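Local coordinates for glycerol uptake operon antiterminator-related protein (Thermotoga maritima, PDB 1VKF) that is of unproven function but, as a TIM-barrel relative of glycerol-3-phosphate responsive antiterminators, probably takes part in regulating glycerol uptake genes, at residues L52-D64 with G83-Y95. Residues are numbered along the deposited sequence; the frame is centred on the assembly and turned at random.
Sequences LKDRGKTVFVDMD and GADGIITIKPKNY
Strands 58-62 and 86-89 run parallel, pairing Phe60 with Gly86, Val61 with Ile87 and Asp62 with Ile88. Val61 N donates to Gly86 O and Val61 O accepts from Ile88 N; Met63 N then reaches Ile88 O at 3.2 Å, carrying the pairing past the end of the first strand. Just ahead of strand 86-89, Asp85 N bonds Val59 O at 2.8 Å.

The Asp85 carboxylate ties the end of helix 45-54 to the start of strand 58-62. Its OD2 takes Lys53 NZ on the syn lone pair at 2.7 Å in a salt bridge, and Val59 N on the anti lone pair at 2.9 Å (166°). The lysine chain, bent at chi2 and chi3, curls back so that NZ also bonds Lys57 O. At the C-terminal ends of the strands Asp64 uses both oxygens: OD1 accepts from Thr89 OG1 and OD2 from Ile90 N, both at 2.8 Å on the syn side. A water joins Asp64 OD1 to Asn94 ND2, and the same amide nitrogen donates to Thr89 OG1, while Asn94 OD1 accepts from Gly72 N.

Gly86 CA lies over one face of the Phe60 ring, 3.9 Å from its centroid, in a CH-pi contact that leaves no room for a side chain there. On the same side of the sheet Ile88 CD1 abuts Phe60 CB; on the opposite side Val61 CG2 meets Ala84 CB, and selenomethionine Met63 SE meets Ile87 CD1.

These adjacent TIM-barrel strands are joined by a right-handed beta-alpha-beta crossover through helix 73-82. Val61 and Ala84 pack outward on Leu49 of helix 45-54 and Val79 of helix 73-82, while strands 34-41 and 105-110 continue the wall.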
loop_
_atom_site.group_PDB
_atom_site.type_symbol
_atom_site.label_atom_id
_atom_site.label_comp_id
_atom_site.label_asym_id
_atom_site.label_seq_id
_atom_site.Cartn_x
_atom_site.Cartn_y
_atom_site.Cartn_z
ATOM N N LEU A 52 -11.757 11.406 0.369
ATOM C CA LEU A 52 -10.454 11.315 -0.261
ATOM C C LEU A 52 -10.598 11.381 -1.771
ATOM O O LEU A 52 -9.803 12.048 -2.452
ATOM C CB LEU A 52 -9.766 10.017 0.146
ATOM C CG LEU A 52 -9.369 9.958 1.638
ATOM C CD1 LEU A 52 -8.848 8.550 1.939
ATOM C CD2 LEU A 52 -8.348 10.989 2.012
ATOM N N LYS A 53 -11.629 10.741 -2.304
ATOM C CA LYS A 53 -11.857 10.772 -3.748
ATOM C C LYS A 53 -12.260 12.196 -4.177
ATOM O O LYS A 53 -11.902 12.640 -5.242
ATOM C CB LYS A 53 -12.910 9.742 -4.183
ATOM C CG LYS A 53 -12.458 8.235 -4.019
ATOM C CD LYS A 53 -11.219 7.865 -4.842
ATOM C CE LYS A 53 -11.460 8.068 -6.356
ATOM N NZ LYS A 53 -10.208 7.910 -7.236
ATOM N N ASP A 54 -12.981 12.902 -3.324
ATOM C CA ASP A 54 -13.383 14.292 -3.582
ATOM C C ASP A 54 -12.145 15.215 -3.707
ATOM O O ASP A 54 -12.214 16.242 -4.411
ATOM C CB ASP A 54 -14.298 14.800 -2.478
ATOM C CG ASP A 54 -15.789 14.405 -2.696
ATOM O OD1 ASP A 54 -16.120 13.790 -3.746
ATOM O OD2 ASP A 54 -16.686 14.677 -1.890
ATOM N N ARG A 55 -11.080 14.881 -3.000
ATOM C CA ARG A 55 -9.794 15.601 -3.076
ATOM C C ARG A 55 -8.989 15.215 -4.303
ATOM O O ARG A 55 -7.877 15.691 -4.477
ATOM C CB ARG A 55 -8.979 15.422 -1.832
ATOM C CG ARG A 55 -9.498 16.167 -0.628
ATOM C CD ARG A 55 -8.865 15.769 0.611
ATOM N NE ARG A 55 -9.399 16.421 1.811
ATOM C CZ ARG A 55 -8.626 16.885 2.784
ATOM N NH1 ARG A 55 -7.316 16.831 2.659
ATOM N NH2 ARG A 55 -9.156 17.423 3.870
ATOM N N GLY A 56 -9.531 14.353 -5.154
ATOM C CA GLY A 56 -8.881 13.989 -6.391
ATOM C C GLY A 56 -7.794 12.928 -6.243
ATOM O O GLY A 56 -6.967 12.771 -7.114
ATOM N N LYS A 57 -7.791 12.215 -5.125
ATOM C CA LYS A 57 -6.778 11.204 -4.864
ATOM C C LYS A 57 -7.148 9.843 -5.445
ATOM O O LYS A 57 -8.323 9.497 -5.538
ATOM C CB LYS A 57 -6.577 11.047 -3.383
ATOM C CG LYS A 57 -6.236 12.343 -2.632
ATOM C CD LYS A 57 -5.144 13.178 -3.261
ATOM C CE LYS A 57 -4.847 14.519 -2.565
ATOM N NZ LYS A 57 -3.737 15.231 -3.226
ATOM N N THR A 58 -6.129 9.089 -5.792
ATOM C CA THR A 58 -6.246 7.658 -6.016
ATOM C C THR A 58 -6.055 7.004 -4.672
ATOM O O THR A 58 -5.048 7.270 -3.981
ATOM C CB THR A 58 -5.143 7.194 -6.992
ATOM O OG1 THR A 58 -5.361 7.803 -8.258
ATOM C CG2 THR A 58 -5.198 5.671 -7.262
ATOM N N VAL A 59 -6.984 6.133 -4.301
ATOM C CA VAL A 59 -7.004 5.586 -2.943
ATOM C C VAL A 59 -6.974 4.058 -2.954
ATOM O O VAL A 59 -7.844 3.419 -3.533
ATOM C CB VAL A 59 -8.225 6.075 -2.107
ATOM C CG1 VAL A 59 -8.137 5.578 -0.671
ATOM C CG2 VAL A 59 -8.340 7.561 -2.133
ATOM N N PHE A 60 -5.940 3.497 -2.324
ATOM C CA PHE A 60 -5.861 2.087 -2.017
ATOM C C PHE A 60 -6.179 1.905 -0.530
ATOM O O PHE A 60 -5.831 2.740 0.338
ATOM C CB PHE A 60 -4.467 1.497 -2.377
ATOM C CG PHE A 60 -4.264 1.277 -3.816
ATOM C CD1 PHE A 60 -4.220 2.340 -4.708
ATOM C CD2 PHE A 60 -4.113 0.014 -4.246
ATOM C CE1 PHE A 60 -4.040 2.099 -6.060
ATOM C CE2 PHE A 60 -3.901 -0.254 -5.627
ATOM C CZ PHE A 60 -3.901 0.798 -6.501
ATOM N N VAL A 61 -6.982 0.883 -0.242
ATOM C CA VAL A 61 -7.435 0.631 1.102
ATOM C C VAL A 61 -6.769 -0.641 1.617
ATOM O O VAL A 61 -6.806 -1.663 0.953
ATOM C CB VAL A 61 -8.958 0.392 1.146
ATOM C CG1 VAL A 61 -9.420 -0.023 2.524
ATOM C CG2 VAL A 61 -9.647 1.671 0.738
ATOM N N ASP A 62 -6.196 -0.589 2.799
ATOM C CA ASP A 62 -5.680 -1.812 3.450
ATOM C C ASP A 62 -6.853 -2.565 4.041
ATOM O O ASP A 62 -7.352 -2.240 5.113
ATOM C CB ASP A 62 -4.684 -1.497 4.558
ATOM C CG ASP A 62 -4.053 -2.761 5.125
ATOM O OD1 ASP A 62 -4.646 -3.841 4.982
ATOM O OD2 ASP A 62 -2.962 -2.767 5.742
HETATM N N MSE A 63 -7.341 -3.519 3.287
HETATM C CA MSE A 63 -8.559 -4.232 3.594
HETATM C C MSE A 63 -8.385 -5.063 4.873
HETATM O O MSE A 63 -9.350 -5.331 5.605
HETATM C CB MSE A 63 -9.036 -5.024 2.400
HETATM C CG MSE A 63 -8.172 -6.175 2.091
HETATM SE SE MSE A 63 -8.869 -7.219 0.597
HETATM C CE MSE A 63 -10.378 -8.144 1.599
ATOM N N ASP A 64 -7.132 -5.364 5.225
ATOM C CA ASP A 64 -6.899 -6.145 6.432
ATOM C C ASP A 64 -7.139 -5.365 7.708
ATOM O O ASP A 64 -7.224 -5.979 8.778
ATOM C CB ASP A 64 -5.442 -6.627 6.489
ATOM C CG ASP A 64 -5.003 -7.426 5.299
ATOM O OD1 ASP A 64 -5.812 -7.988 4.529
ATOM O OD2 ASP A 64 -3.760 -7.595 5.101
ATOM N N GLY A 83 -15.857 2.586 -2.975
ATOM C CA GLY A 83 -15.235 3.581 -3.859
ATOM C C GLY A 83 -13.706 3.538 -3.962
ATOM O O GLY A 83 -13.072 4.460 -4.496
ATOM N N ALA A 84 -13.109 2.453 -3.496
ATOM C CA ALA A 84 -11.636 2.318 -3.525
ATOM C C ALA A 84 -11.162 2.075 -4.935
ATOM O O ALA A 84 -11.822 1.428 -5.733
ATOM C CB ALA A 84 -11.183 1.181 -2.598
ATOM N N ASP A 85 -9.976 2.596 -5.226
ATOM C CA ASP A 85 -9.331 2.310 -6.469
ATOM C C ASP A 85 -8.612 0.989 -6.478
ATOM O O ASP A 85 -8.354 0.403 -7.546
ATOM C CB ASP A 85 -8.391 3.441 -6.860
ATOM C CG ASP A 85 -9.132 4.727 -7.080
ATOM O OD1 ASP A 85 -10.082 4.757 -7.916
ATOM O OD2 ASP A 85 -8.932 5.723 -6.361
ATOM N N GLY A 86 -8.243 0.538 -5.311
ATOM C CA GLY A 86 -7.577 -0.743 -5.150
ATOM C C GLY A 86 -7.438 -1.146 -3.692
ATOM O O GLY A 86 -7.863 -0.446 -2.754
ATOM N N ILE A 87 -6.831 -2.315 -3.491
ATOM C CA ILE A 87 -6.640 -2.829 -2.187
ATOM C C ILE A 87 -5.171 -3.100 -1.894
ATOM O O ILE A 87 -4.389 -3.353 -2.773
ATOM C CB ILE A 87 -7.485 -4.086 -1.908
ATOM C CG1 ILE A 87 -7.084 -5.243 -2.792
ATOM C CG2 ILE A 87 -9.012 -3.799 -2.086
ATOM C CD1 ILE A 87 -6.170 -6.186 -2.160
ATOM N N ILE A 88 -4.859 -3.112 -0.612
ATOM C CA ILE A 88 -3.585 -3.547 -0.050
ATOM C C ILE A 88 -3.896 -4.675 0.927
ATOM O O ILE A 88 -4.901 -4.641 1.617
ATOM C CB ILE A 88 -2.966 -2.414 0.772
ATOM C CG1 ILE A 88 -2.601 -1.219 -0.118
ATOM C CG2 ILE A 88 -1.704 -2.875 1.499
ATOM C CD1 ILE A 88 -2.592 0.064 0.628
ATOM N N THR A 89 -3.069 -5.699 0.946
ATOM C CA THR A 89 -3.300 -6.820 1.838
ATOM C C THR A 89 -1.996 -7.617 2.005
ATOM O O THR A 89 -1.146 -7.565 1.134
ATOM C CB THR A 89 -4.409 -7.761 1.233
ATOM O OG1 THR A 89 -4.708 -8.822 2.136
ATOM C CG2 THR A 89 -3.960 -8.457 -0.041
ATOM N N ILE A 90 -1.898 -8.330 3.108
ATOM C CA ILE A 90 -0.802 -9.308 3.348
ATOM C C ILE A 90 -1.224 -10.733 2.957
ATOM O O ILE A 90 -0.405 -11.649 2.980
ATOM C CB ILE A 90 -0.345 -9.232 4.836
ATOM C CG1 ILE A 90 0.998 -9.974 5.097
ATOM C CG2 ILE A 90 -1.360 -9.829 5.801
ATOM C CD1 ILE A 90 2.157 -9.307 4.591
ATOM N N LYS A 91 -2.514 -10.932 2.654
ATOM C CA LYS A 91 -3.067 -12.275 2.381
ATOM C C LYS A 91 -3.040 -12.600 0.912
ATOM O O LYS A 91 -3.812 -12.000 0.164
ATOM C CB LYS A 91 -4.516 -12.387 2.860
ATOM C CG LYS A 91 -4.751 -12.042 4.338
ATOM C CD LYS A 91 -4.138 -13.050 5.303
ATOM C CE LYS A 91 -4.285 -12.594 6.755
ATOM N NZ LYS A 91 -3.619 -13.498 7.766
ATOM N N PRO A 92 -2.187 -13.537 0.467
ATOM C CA PRO A 92 -2.132 -13.930 -0.949
ATOM C C PRO A 92 -3.468 -14.283 -1.572
ATOM O O PRO A 92 -3.676 -13.959 -2.752
ATOM C CB PRO A 92 -1.216 -15.169 -0.940
ATOM C CG PRO A 92 -0.441 -15.035 0.256
ATOM C CD PRO A 92 -1.240 -14.322 1.282
ATOM N N LYS A 93 -4.359 -14.913 -0.826
ATOM C CA LYS A 93 -5.670 -15.252 -1.353
ATOM C C LYS A 93 -6.484 -13.997 -1.704
ATOM O O LYS A 93 -7.185 -13.991 -2.701
ATOM C CB LYS A 93 -6.451 -16.137 -0.369
ATOM C CG LYS A 93 -5.749 -17.437 -0.002
ATOM N N ASN A 94 -6.412 -12.936 -0.881
ATOM C CA ASN A 94 -7.107 -11.679 -1.190
ATOM C C ASN A 94 -6.505 -11.095 -2.457
ATOM O O ASN A 94 -7.206 -10.589 -3.329
ATOM C CB ASN A 94 -6.941 -10.645 -0.078
ATOM C CG ASN A 94 -7.871 -10.868 1.122
ATOM O OD1 ASN A 94 -8.873 -11.579 1.017
ATOM N ND2 ASN A 94 -7.533 -10.235 2.277
ATOM N N TYR A 95 -5.171 -11.159 -2.566
ATOM C CA TYR A 95 -4.485 -10.628 -3.729
ATOM C C TYR A 95 -4.951 -11.341 -5.012
ATOM O O TYR A 95 -5.337 -10.665 -5.965
ATOM C CB TYR A 95 -2.951 -10.769 -3.565
ATOM C CG TYR A 95 -2.223 -10.184 -4.741
ATOM C CD1 TYR A 95 -1.916 -8.851 -4.756
ATOM C CD2 TYR A 95 -1.922 -10.939 -5.855
ATOM C CE1 TYR A 95 -1.307 -8.264 -5.782
ATOM C CE2 TYR A 95 -1.302 -10.338 -6.961
ATOM C CZ TYR A 95 -1.030 -8.970 -6.887
ATOM O OH TYR A 95 -0.382 -8.271 -7.866
HETATM O O HOH W 1 -8.284 -9.443 4.870
#